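Local coordinates for DegV family protein (Eubacterium eligens, PDB 3FDJ), which is of unknown function but probably binds a fatty acid, in the manner of DegV family proteins, at residues 4-9 with 131-136; 23-28 with 69-74; 78-83 with 92-97; 99-102 with 107-110. All blocks are in the same frame, centred on the assembly; numbering follows the deposited sequence. Where two conformers were deposited one is given.

Contact 1 (4-9 with 131-136); sequences MRLVAD and QMIEEG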
loop_
_atom_site.group_PDB
_atom_site.type_symbol
_atom_site.label_atom_id
_atom_site.label_comp_id
_atom_site.label_asym_id
_atom_site.label_seq_id
_atom_site.Cartn_x
_atom_site.Cartn_y
_atom_site.Cartn_z
HETATM N N MSE A 4 14.439 -12.483 12.747
HETATM C CA MSE A 4 13.192 -11.714 12.900
HETATM C C MSE A 4 12.210 -11.991 11.772
HETATM O O MSE A 4 12.584 -12.465 10.707
HETATM C CB MSE A 4 13.480 -10.232 12.994
HETATM C CG MSE A 4 14.519 -9.924 14.034
HETATM SE SE MSE A 4 14.562 -8.020 14.450
HETATM C CE MSE A 4 16.380 -7.971 15.062
ATOM N N ARG A 5 10.944 -11.735 12.030
ATOM C CA ARG A 5 9.890 -12.006 11.082
ATOM C C ARG A 5 9.177 -10.708 10.736
ATOM O O ARG A 5 8.799 -9.939 11.634
ATOM C CB ARG A 5 8.876 -12.959 11.689
ATOM C CG ARG A 5 7.639 -13.201 10.846
ATOM C CD ARG A 5 6.745 -14.261 11.484
ATOM N NE ARG A 5 7.347 -15.529 11.218
ATOM C CZ ARG A 5 6.954 -16.403 10.292
ATOM N NH1 ARG A 5 5.853 -16.231 9.563
ATOM N NH2 ARG A 5 7.660 -17.492 10.142
ATOM N N LEU A 6 8.968 -10.493 9.445
ATOM C CA LEU A 6 8.167 -9.391 8.942
ATOM C C LEU A 6 6.779 -9.891 8.474
ATOM O O LEU A 6 6.669 -10.906 7.793
ATOM C CB LEU A 6 8.918 -8.668 7.806
ATOM C CG LEU A 6 10.306 -8.121 8.153
ATOM C CD1 LEU A 6 10.917 -7.349 6.933
ATOM C CD2 LEU A 6 10.301 -7.267 9.412
ATOM N N VAL A 7 5.728 -9.177 8.863
ATOM C CA VAL A 7 4.357 -9.522 8.493
ATOM C C VAL A 7 3.687 -8.258 7.970
ATOM O O VAL A 7 3.949 -7.149 8.485
ATOM C CB VAL A 7 3.578 -10.087 9.711
ATOM C CG1 VAL A 7 2.145 -10.475 9.342
ATOM C CG2 VAL A 7 4.293 -11.337 10.303
ATOM N N ALA A 8 2.846 -8.396 6.947
ATOM C CA ALA A 8 2.081 -7.246 6.468
ATOM C C ALA A 8 0.747 -7.689 5.955
ATOM O O ALA A 8 0.598 -8.810 5.494
ATOM C CB ALA A 8 2.848 -6.512 5.361
ATOM N N ASP A 9 -0.251 -6.811 6.016
ATOM C CA ASP A 9 -1.449 -7.109 5.276
ATOM C C ASP A 9 -1.224 -7.010 3.758
ATOM O O ASP A 9 -0.269 -6.383 3.272
ATOM C CB ASP A 9 -2.628 -6.292 5.744
ATOM C CG ASP A 9 -2.493 -4.861 5.404
ATOM O OD1 ASP A 9 -2.492 -4.547 4.175
ATOM O OD2 ASP A 9 -2.437 -4.042 6.359
ATOM N N GLN A 131 16.491 -4.005 5.536
ATOM C CA GLN A 131 17.833 -3.424 5.513
ATOM C C GLN A 131 18.445 -3.300 6.926
ATOM O O GLN A 131 19.620 -3.637 7.141
ATOM C CB GLN A 131 17.827 -2.057 4.831
ATOM C CG GLN A 131 19.223 -1.514 4.617
ATOM C CD GLN A 131 19.219 -0.177 3.943
ATOM O OE1 GLN A 131 18.654 -0.021 2.850
ATOM N NE2 GLN A 131 19.825 0.819 4.595
HETATM N N MSE A 132 17.659 -2.823 7.887
HETATM C CA MSE A 132 18.174 -2.669 9.249
HETATM C C MSE A 132 18.457 -4.006 9.917
HETATM O O MSE A 132 19.464 -4.155 10.626
HETATM C CB MSE A 132 17.233 -1.803 10.084
HETATM C CG MSE A 132 17.249 -0.358 9.632
HETATM SE SE MSE A 132 16.227 0.724 10.929
HETATM C CE MSE A 132 14.689 0.370 10.333
ATOM N N ILE A 133 17.598 -4.984 9.673
ATOM C CA ILE A 133 17.837 -6.340 10.140
ATOM C C ILE A 133 19.139 -6.894 9.550
ATOM O O ILE A 133 19.953 -7.490 10.272
ATOM C CB ILE A 133 16.641 -7.261 9.822
ATOM C CG1 ILE A 133 15.437 -6.842 10.658
ATOM C CG2 ILE A 133 16.996 -8.753 10.085
ATOM C CD1 ILE A 133 14.119 -7.511 10.249
ATOM N N GLU A 134 19.359 -6.676 8.255
ATOM C CA GLU A 134 20.574 -7.150 7.596
ATOM C C GLU A 134 21.826 -6.423 8.080
ATOM O O GLU A 134 22.922 -6.983 8.055
ATOM C CB GLU A 134 20.438 -7.018 6.084
ATOM C CG GLU A 134 19.361 -7.933 5.533
ATOM C CD GLU A 134 19.141 -7.769 4.047
ATOM O OE1 GLU A 134 19.490 -6.694 3.498
ATOM O OE2 GLU A 134 18.609 -8.718 3.430
ATOM N N GLU A 135 21.660 -5.177 8.509
ATOM C CA GLU A 135 22.750 -4.400 9.104
ATOM C C GLU A 135 23.092 -4.858 10.531
ATOM O O GLU A 135 24.086 -4.397 11.084
ATOM C CB GLU A 135 22.408 -2.897 9.095
ATOM C CG GLU A 135 22.513 -2.250 7.722
ATOM C CD GLU A 135 21.814 -0.892 7.619
ATOM O OE1 GLU A 135 21.129 -0.466 8.579
ATOM O OE2 GLU A 135 21.939 -0.252 6.546
ATOM N N GLY A 136 22.295 -5.755 11.110
ATOM C CA GLY A 136 22.543 -6.298 12.443
ATOM C C GLY A 136 21.939 -5.479 13.575
ATOM O O GLY A 136 22.305 -5.640 14.728
#

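Contact 2 (23-28 with 69-74); sequences KAVPLT and LEAFGD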
loop_
_atom_site.group_PDB
_atom_site.type_symbol
_atom_site.label_atom_id
_atom_site.label_comp_id
_atom_site.label_asym_id
_atom_site.label_seq_id
_atom_site.Cartn_x
_atom_site.Cartn_y
_atom_site.Cartn_z
ATOM N N LYS A 23 5.580 -12.788 5.676
ATOM C CA LYS A 23 4.264 -13.318 5.394
ATOM C C LYS A 23 3.233 -12.219 5.187
ATOM O O LYS A 23 3.083 -11.332 6.050
ATOM C CB LYS A 23 3.827 -14.182 6.573
ATOM C CG LYS A 23 2.614 -14.970 6.288
ATOM C CD LYS A 23 2.923 -16.120 5.354
ATOM C CE LYS A 23 1.668 -16.746 4.811
ATOM N NZ LYS A 23 1.004 -17.545 5.877
ATOM N N ALA A 24 2.512 -12.297 4.067
ATOM C CA ALA A 24 1.381 -11.402 3.800
ATOM C C ALA A 24 0.084 -12.012 4.334
ATOM O O ALA A 24 -0.123 -13.224 4.243
ATOM C CB ALA A 24 1.261 -11.099 2.289
ATOM N N VAL A 25 -0.772 -11.172 4.898
ATOM C CA VAL A 25 -2.034 -11.587 5.467
ATOM C C VAL A 25 -3.190 -10.994 4.644
ATOM O O VAL A 25 -3.364 -9.777 4.582
ATOM C CB VAL A 25 -2.141 -11.163 6.930
ATOM C CG1 VAL A 25 -3.404 -11.766 7.546
ATOM C CG2 VAL A 25 -0.874 -11.629 7.711
ATOM N N PRO A 26 -3.967 -11.852 3.988
ATOM C CA PRO A 26 -4.955 -11.392 3.018
ATOM C C PRO A 26 -6.139 -10.655 3.593
ATOM O O PRO A 26 -6.732 -11.100 4.572
ATOM C CB PRO A 26 -5.466 -12.682 2.379
ATOM C CG PRO A 26 -4.771 -13.765 2.961
ATOM C CD PRO A 26 -3.875 -13.324 4.033
ATOM N N LEU A 27 -6.483 -9.537 2.956
ATOM C CA LEU A 27 -7.801 -8.938 3.085
ATOM C C LEU A 27 -8.741 -9.633 2.096
ATOM O O LEU A 27 -8.291 -10.391 1.225
ATOM C CB LEU A 27 -7.731 -7.423 2.831
ATOM C CG LEU A 27 -7.303 -6.613 4.077
ATOM C CD1 LEU A 27 -5.812 -6.577 4.168
ATOM C CD2 LEU A 27 -7.884 -5.178 4.106
ATOM N N THR A 28 -10.037 -9.344 2.212
ATOM C CA THR A 28 -11.055 -9.979 1.392
ATOM C C THR A 28 -11.951 -8.916 0.773
ATOM O O THR A 28 -12.360 -7.984 1.457
ATOM C CB THR A 28 -11.900 -10.953 2.217
ATOM O OG1 THR A 28 -11.051 -11.971 2.774
ATOM C CG2 THR A 28 -12.995 -11.600 1.349
ATOM N N LEU A 69 -2.647 -14.581 13.619
ATOM C CA LEU A 69 -1.919 -15.514 14.486
ATOM C C LEU A 69 -1.175 -16.555 13.685
ATOM O O LEU A 69 -0.030 -16.864 13.995
ATOM C CB LEU A 69 -2.859 -16.178 15.498
ATOM C CG LEU A 69 -3.426 -15.223 16.554
ATOM C CD1 LEU A 69 -4.443 -15.978 17.446
ATOM C CD2 LEU A 69 -2.304 -14.618 17.420
ATOM N N GLU A 70 -1.817 -17.066 12.638
ATOM C CA GLU A 70 -1.169 -18.022 11.736
ATOM C C GLU A 70 0.090 -17.385 11.142
ATOM O O GLU A 70 1.144 -18.013 11.092
ATOM C CB GLU A 70 -2.125 -18.448 10.625
ATOM C CG GLU A 70 -1.567 -19.505 9.688
ATOM C CD GLU A 70 -2.569 -19.974 8.637
ATOM O OE1 GLU A 70 -3.227 -19.126 7.981
ATOM O OE2 GLU A 70 -2.674 -21.201 8.453
ATOM N N ALA A 71 -0.002 -16.121 10.748
ATOM C CA ALA A 71 1.122 -15.441 10.103
ATOM C C ALA A 71 2.274 -15.152 11.044
ATOM O O ALA A 71 3.421 -15.059 10.613
ATOM C CB ALA A 71 0.663 -14.145 9.449
ATOM N N PHE A 72 1.970 -14.951 12.327
ATOM C CA PHE A 72 3.014 -14.680 13.310
ATOM C C PHE A 72 3.835 -15.939 13.542
ATOM O O PHE A 72 4.996 -15.865 13.906
ATOM C CB PHE A 72 2.429 -14.220 14.656
ATOM C CG PHE A 72 1.668 -12.902 14.623
ATOM C CD1 PHE A 72 1.778 -11.995 13.582
ATOM C CD2 PHE A 72 0.868 -12.556 15.704
ATOM C CE1 PHE A 72 1.073 -10.798 13.585
ATOM C CE2 PHE A 72 0.181 -11.351 15.722
ATOM C CZ PHE A 72 0.275 -10.472 14.644
ATOM N N GLY A 73 3.201 -17.097 13.375
ATOM C CA GLY A 73 3.859 -18.367 13.567
ATOM C C GLY A 73 4.239 -18.541 15.019
ATOM O O GLY A 73 3.380 -18.478 15.921
ATOM N N ASP A 74 5.520 -18.758 15.267
ATOM C CA ASP A 74 5.989 -18.857 16.644
ATOM C C ASP A 74 7.294 -18.083 16.858
ATOM O O ASP A 74 8.101 -18.387 17.740
ATOM C CB ASP A 74 6.076 -20.322 17.084
ATOM C CG ASP A 74 7.308 -21.005 16.602
ATOM O OD1 ASP A 74 7.725 -20.731 15.452
ATOM O OD2 ASP A 74 7.870 -21.809 17.393
#

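Contact 3 (78-83 with 92-97); sequences IFVVTI and NSAMAA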
loop_
_atom_site.group_PDB
_atom_site.type_symbol
_atom_site.label_atom_id
_atom_site.label_comp_id
_atom_site.label_asym_id
_atom_site.label_seq_id
_atom_site.Cartn_x
_atom_site.Cartn_y
_atom_site.Cartn_z
ATOM N N ILE A 78 8.856 -9.823 15.921
ATOM C CA ILE A 78 7.978 -9.616 14.786
ATOM C C ILE A 78 7.682 -8.141 14.590
ATOM O O ILE A 78 7.368 -7.421 15.554
ATOM C CB ILE A 78 6.631 -10.364 14.967
ATOM C CG1 ILE A 78 6.849 -11.859 15.268
ATOM C CG2 ILE A 78 5.686 -10.171 13.725
ATOM C CD1 ILE A 78 5.549 -12.634 15.528
ATOM N N PHE A 79 7.785 -7.702 13.334
ATOM C CA PHE A 79 7.289 -6.404 12.921
ATOM C C PHE A 79 6.109 -6.658 12.002
ATOM O O PHE A 79 6.183 -7.487 11.083
ATOM C CB PHE A 79 8.365 -5.556 12.211
ATOM C CG PHE A 79 9.423 -5.042 13.126
ATOM C CD1 PHE A 79 9.184 -3.944 13.954
ATOM C CD2 PHE A 79 10.659 -5.655 13.190
ATOM C CE1 PHE A 79 10.173 -3.484 14.805
ATOM C CE2 PHE A 79 11.653 -5.206 14.075
ATOM C CZ PHE A 79 11.399 -4.133 14.885
ATOM N N VAL A 80 5.016 -5.945 12.263
ATOM C CA VAL A 80 3.796 -6.052 11.470
ATOM C C VAL A 80 3.514 -4.711 10.843
ATOM O O VAL A 80 3.405 -3.713 11.569
ATOM C CB VAL A 80 2.596 -6.456 12.345
ATOM C CG1 VAL A 80 1.377 -6.745 11.455
ATOM C CG2 VAL A 80 2.924 -7.688 13.223
ATOM N N VAL A 81 3.387 -4.650 9.514
ATOM C CA VAL A 81 3.060 -3.381 8.843
ATOM C C VAL A 81 1.620 -3.434 8.354
ATOM O O VAL A 81 1.211 -4.412 7.726
ATOM C CB VAL A 81 4.031 -3.097 7.686
ATOM C CG1 VAL A 81 3.708 -1.736 7.004
ATOM C CG2 VAL A 81 5.490 -3.114 8.202
ATOM N N THR A 82 0.835 -2.419 8.690
ATOM C CA THR A 82 -0.562 -2.394 8.289
ATOM C C THR A 82 -0.891 -1.175 7.434
ATOM O O THR A 82 -0.224 -0.159 7.484
ATOM C CB THR A 82 -1.569 -2.417 9.482
ATOM O OG1 THR A 82 -1.613 -1.143 10.133
ATOM C CG2 THR A 82 -1.224 -3.531 10.531
ATOM N N ILE A 83 -1.934 -1.320 6.633
ATOM C CA ILE A 83 -2.565 -0.210 5.932
ATOM C C ILE A 83 -3.073 0.798 6.978
ATOM O O ILE A 83 -3.372 0.442 8.128
ATOM C CB ILE A 83 -3.689 -0.757 5.016
ATOM C CG1 ILE A 83 -4.448 0.360 4.253
ATOM C CG2 ILE A 83 -4.633 -1.593 5.822
ATOM C CD1 ILE A 83 -5.233 -0.189 3.062
ATOM N N ASN A 92 -6.294 -2.152 13.969
ATOM C CA ASN A 92 -6.930 -2.659 15.165
ATOM C C ASN A 92 -6.933 -4.195 15.213
ATOM O O ASN A 92 -6.725 -4.775 16.295
ATOM C CB ASN A 92 -8.361 -2.150 15.316
ATOM C CG ASN A 92 -8.444 -0.690 15.654
ATOM O OD1 ASN A 92 -7.441 -0.050 16.053
ATOM N ND2 ASN A 92 -9.669 -0.132 15.528
ATOM N N SER A 93 -7.194 -4.849 14.067
ATOM C CA SER A 93 -7.229 -6.317 14.032
ATOM C C SER A 93 -5.842 -6.879 14.368
ATOM O O SER A 93 -5.720 -7.899 15.074
ATOM C CB SER A 93 -7.761 -6.864 12.677
ATOM O OG SER A 93 -6.877 -6.655 11.584
ATOM N N ALA A 94 -4.808 -6.212 13.861
ATOM C CA ALA A 94 -3.424 -6.626 14.130
ATOM C C ALA A 94 -3.062 -6.416 15.617
ATOM O O ALA A 94 -2.373 -7.242 16.217
ATOM C CB ALA A 94 -2.441 -5.877 13.222
HETATM N N MSE A 95 -3.511 -5.302 16.190
HETATM C CA MSE A 95 -3.305 -5.054 17.634
HETATM C C MSE A 95 -4.042 -6.081 18.487
HETATM O O MSE A 95 -3.515 -6.535 19.511
HETATM C CB MSE A 95 -3.719 -3.638 18.017
HETATM C CG MSE A 95 -2.849 -2.555 17.448
HETATM SE SE MSE A 95 -1.110 -2.571 18.299
HETATM C CE MSE A 95 -1.553 -1.957 20.090
ATOM N N ALA A 96 -5.245 -6.461 18.076
ATOM C CA ALA A 96 -5.995 -7.486 18.783
ATOM C C ALA A 96 -5.272 -8.842 18.734
ATOM O O ALA A 96 -5.181 -9.568 19.739
ATOM C CB ALA A 96 -7.438 -7.581 18.199
ATOM N N ALA A 97 -4.742 -9.178 17.565
ATOM C CA ALA A 97 -3.984 -10.417 17.408
ATOM C C ALA A 97 -2.673 -10.382 18.217
ATOM O O ALA A 97 -2.290 -11.389 18.814
ATOM C CB ALA A 97 -3.708 -10.674 15.904
#

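Contact 4 (99-102 with 107-110); sequences AVYL and QAKV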
loop_
_atom_site.group_PDB
_atom_site.type_symbol
_atom_site.label_atom_id
_atom_site.label_comp_id
_atom_site.label_asym_id
_atom_site.label_seq_id
_atom_site.Cartn_x
_atom_site.Cartn_y
_atom_site.Cartn_z
ATOM N N ALA A 99 -2.235 -8.863 20.977
ATOM C CA ALA A 99 -2.649 -9.035 22.369
ATOM C C ALA A 99 -2.729 -10.511 22.745
ATOM O O ALA A 99 -2.270 -10.922 23.823
ATOM C CB ALA A 99 -3.993 -8.341 22.596
ATOM N N VAL A 100 -3.380 -11.292 21.889
ATOM C CA VAL A 100 -3.495 -12.721 22.094
ATOM C C VAL A 100 -2.111 -13.377 21.994
ATOM O O VAL A 100 -1.744 -14.231 22.817
ATOM C CB VAL A 100 -4.462 -13.340 21.060
ATOM C CG1 VAL A 100 -4.409 -14.877 21.125
ATOM C CG2 VAL A 100 -5.918 -12.800 21.303
ATOM N N TYR A 101 -1.329 -12.963 21.013
ATOM C CA TYR A 101 -0.002 -13.585 20.788
ATOM C C TYR A 101 0.922 -13.404 22.015
ATOM O O TYR A 101 1.579 -14.333 22.460
ATOM C CB TYR A 101 0.626 -13.012 19.529
ATOM C CG TYR A 101 1.829 -13.790 19.037
ATOM C CD1 TYR A 101 1.657 -14.971 18.322
ATOM C CD2 TYR A 101 3.124 -13.343 19.280
ATOM C CE1 TYR A 101 2.753 -15.699 17.864
ATOM C CE2 TYR A 101 4.233 -14.053 18.828
ATOM C CZ TYR A 101 4.032 -15.229 18.108
ATOM O OH TYR A 101 5.095 -15.951 17.648
ATOM N N LEU A 102 0.930 -12.208 22.577
ATOM C CA LEU A 102 1.738 -11.938 23.761
ATOM C C LEU A 102 1.254 -12.702 24.991
ATOM O O LEU A 102 2.027 -12.953 25.907
ATOM C CB LEU A 102 1.820 -10.444 24.022
ATOM C CG LEU A 102 2.544 -9.655 22.921
ATOM C CD1 LEU A 102 2.562 -8.190 23.310
ATOM C CD2 LEU A 102 3.965 -10.140 22.577
ATOM N N GLN A 107 8.282 -14.738 25.569
ATOM C CA GLN A 107 9.484 -13.990 25.251
ATOM C C GLN A 107 9.282 -13.086 24.023
ATOM O O GLN A 107 10.213 -12.420 23.608
ATOM C CB GLN A 107 10.657 -14.951 25.064
ATOM C CG GLN A 107 11.266 -15.408 26.378
ATOM C CD GLN A 107 10.479 -16.495 27.067
ATOM O OE1 GLN A 107 10.232 -17.561 26.480
ATOM N NE2 GLN A 107 10.106 -16.255 28.336
ATOM N N ALA A 108 8.062 -13.012 23.495
ATOM C CA ALA A 108 7.862 -12.362 22.200
ATOM C C ALA A 108 7.876 -10.852 22.322
ATOM O O ALA A 108 7.414 -10.290 23.315
ATOM C CB ALA A 108 6.550 -12.808 21.564
ATOM N N LYS A 109 8.397 -10.213 21.280
ATOM C CA LYS A 109 8.259 -8.781 21.051
ATOM C C LYS A 109 7.601 -8.587 19.705
ATOM O O LYS A 109 8.073 -9.143 18.697
ATOM C CB LYS A 109 9.633 -8.133 20.997
ATOM C CG LYS A 109 10.402 -8.282 22.275
ATOM C CD LYS A 109 11.681 -7.444 22.271
ATOM C CE LYS A 109 12.930 -8.245 22.039
ATOM N NZ LYS A 109 13.922 -7.875 23.118
ATOM N N VAL A 110 6.523 -7.810 19.678
ATOM C CA VAL A 110 5.778 -7.571 18.470
ATOM C C VAL A 110 5.482 -6.105 18.347
ATOM O O VAL A 110 4.909 -5.508 19.263
ATOM C CB VAL A 110 4.442 -8.354 18.470
ATOM C CG1 VAL A 110 3.690 -8.141 17.147
ATOM C CG2 VAL A 110 4.694 -9.871 18.717
#

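Contact 1 (4-9 with 131-136)
Met4 and Ile133 bring strand 5-9 and helix 120-134 closest together, with their CA atoms 7.6 Å apart, so only side chains bridge the gap. Ile133 does the bridging from the helix side. Its CG1 lies anti to the carbonyl carbon (chi1 -68°) and the chain runs on extended, which carries CD1 out to the strand. There the methyl sits between two residues with Arg5 between them in sequence: CD1 of Ile133 is 3.9 Å from CB of Met4 and 3.9 Å from CD2 of Leu6. The two partners are met differently. Leu6 and Ile133 run past each other in opposite directions, overlapping at their terminal methyls, whereas Met4 crosses Ile133 at a slant. Met4, a selenomethionine here, is extended beyond CG, and its selenium comes alongside the isoleucine stem, SE of Met4 being 4.1 Å from CG1 of Ile133. No hydrogen bond links the segments. Just beyond, Gly136, with positive phi, leaves helical geometry in a Schellman motif, its N bonded to O of Ile133 at 3.0 Å, so the residue that packs on the strand also accepts a bond of this capping motif. Ile142 of helix 139-150 touches both Met4 and Ile133, and Met20 touches both Leu6 and Ile133, closing the apolar cluster. Packing of a helix over one face of a central strand, here through Leu6 of the strand and Met4 just before it, is characteristic of a layered alpha/beta domain with helices on both faces of its sheet.

Contact 2 (23-28 with 69-74)
Ala71 turns its methyl from helix 65-72 into strand 21-30, where Val25 and Lys23 receive it. Val25 is the tighter partner: CG2 of Val25 lies 3.4 Å from CB of Ala71, closer than usual for two carbons. The valine has CG1 anti to the backbone N (chi1 -173°), which puts CG2 beside that N and facing the helix. Two residues back, Lys23 adds a different surface. Its CG also stands anti to the backbone N, and the methylene meets the same methyl, CG of Lys23 being 3.8 Å from CB of Ala71. Here the helix lies close on the sheet, as a small residue permits, with the two CA atoms of Lys23 and Ala71 just 6.0 Å apart; it covers one face of the parallel strands of an alpha/beta fold, and Val7 of neighbouring strand 5-9 touches Ala71 too. Beyond CG the lysine bends twice, at chi2 (74°) and again at chi4, so its chain folds up rather than reaching straight out. The ammonium comes near Glu70 without gripping it: NZ of Lys23 stays 5.0 Å from OE1 of Glu70, a spacing at which the opposite charges would probably attract only weakly. On the helix backbone, O of Ala71 accepts a hydrogen bond from NH1 of Arg5.

Contact 3 (78-83 with 92-97)
Ala94, packed against Val80 and Thr82, is the residue through which helix 90-102 meets strand 77-82 here. Ser93 precedes the contact; its OG is hydrogen-bonded to O of Thr90 and to NE1 of Trp68, so this residue ties the helix to helix 65-72 instead of to the strand. Ala94 follows, its methyl aimed at the sheet. CB of Ala94 rests 3.8 Å from CG2 of Thr82 and, more loosely, 4.3 Å from CG1 of Val80. Next, Met95, a selenomethionine, reaches Val112 on strand 109-114, and one turn beyond Ser93 comes Ala97, whose side chain packs on Trp68. On the strand, Thr82 holds OG1 between its backbone N and carbonyl carbon (chi1 75°), which frees CG2 to face the helix. That hydroxyl donates to O of Ile83 at 3.1 Å, approaching from above the carbonyl plane, 40° out of it. A serine here would keep the hydroxyl but lack CG2, and a small gap would probably open in front of the Ala94 methyl. The chemistry is thus divided within one residue: the threonine gives its methyl to the helix and its hydroxyl to the Ile83 carbonyl, so apolar packing, with no hydrogen bond, joins the two segments.

Contact 4 (99-102 with 107-110)
The second half of a beta-alpha-beta unit closes here: helix 90-102 ends, the chain turns, and strand 109-114 begins beneath the helix's last turn. Tyr101 and Leu102 from the helix meet Ala108, just before the strand, and Val110 within it, each of the former touching both of the latter. The tyrosine has CG anti to its backbone N (chi1 -167°), and its CD2 and CE2 atoms carry the contact: CE2 of Tyr101 is 3.8 Å from CB of Ala108, and CD2 of Tyr101 is 3.9 Å from CG2 of Val110. Tyr101 and Val110 cross at about a right angle. Leu102 works through a single methyl. Its CD2 lies 3.9 Å from CB of Ala108 and 3.9 Å from CG2 of Val110, and it also rests against the backbone, 3.5 Å from O of Ala108. Tyr101 and Leu102 thus both touch the Ala108 methyl, and Leu102 also its carbonyl oxygen. No hydrogen bond crosses, and the polar end of the tyrosine is used on another part of the chain, OH of Tyr101 bonding to O of Asp75. Around this corner the Tyr101 ring stacks with His105 and meets Phe72 of helix 65-72 edge-to-face, while Val110 leans on Val80 of the adjacent strand 77-82, and Lys109, pointing away, forms a salt bridge with Glu140 of helix 139-150.

In the fold
All four contacts pack helices on the sheet containing parallel strands 21-30, 5-9, 77-82 and 109-114. Contact 1 uses the face of strand 5-9 turned to helix 120-134; contacts 2, 3 and 4 lie on the other face, under helices 65-72 and 90-102. Contacts 3 and 4 share helix 90-102, and Phe72 joins contact 2 to both through Val80 and Tyr101. Contact 3 is wholly buried and contact 2 largely so, with a lysine at its margin, both turning on an alanine methyl. Contacts 1 and 4 are partly buried: contact 4, centred about 25 Å from the chain's centre, sets an alanine methyl against Tyr101 and Leu102, while contact 1 joins Met4, Leu6 and Ile133.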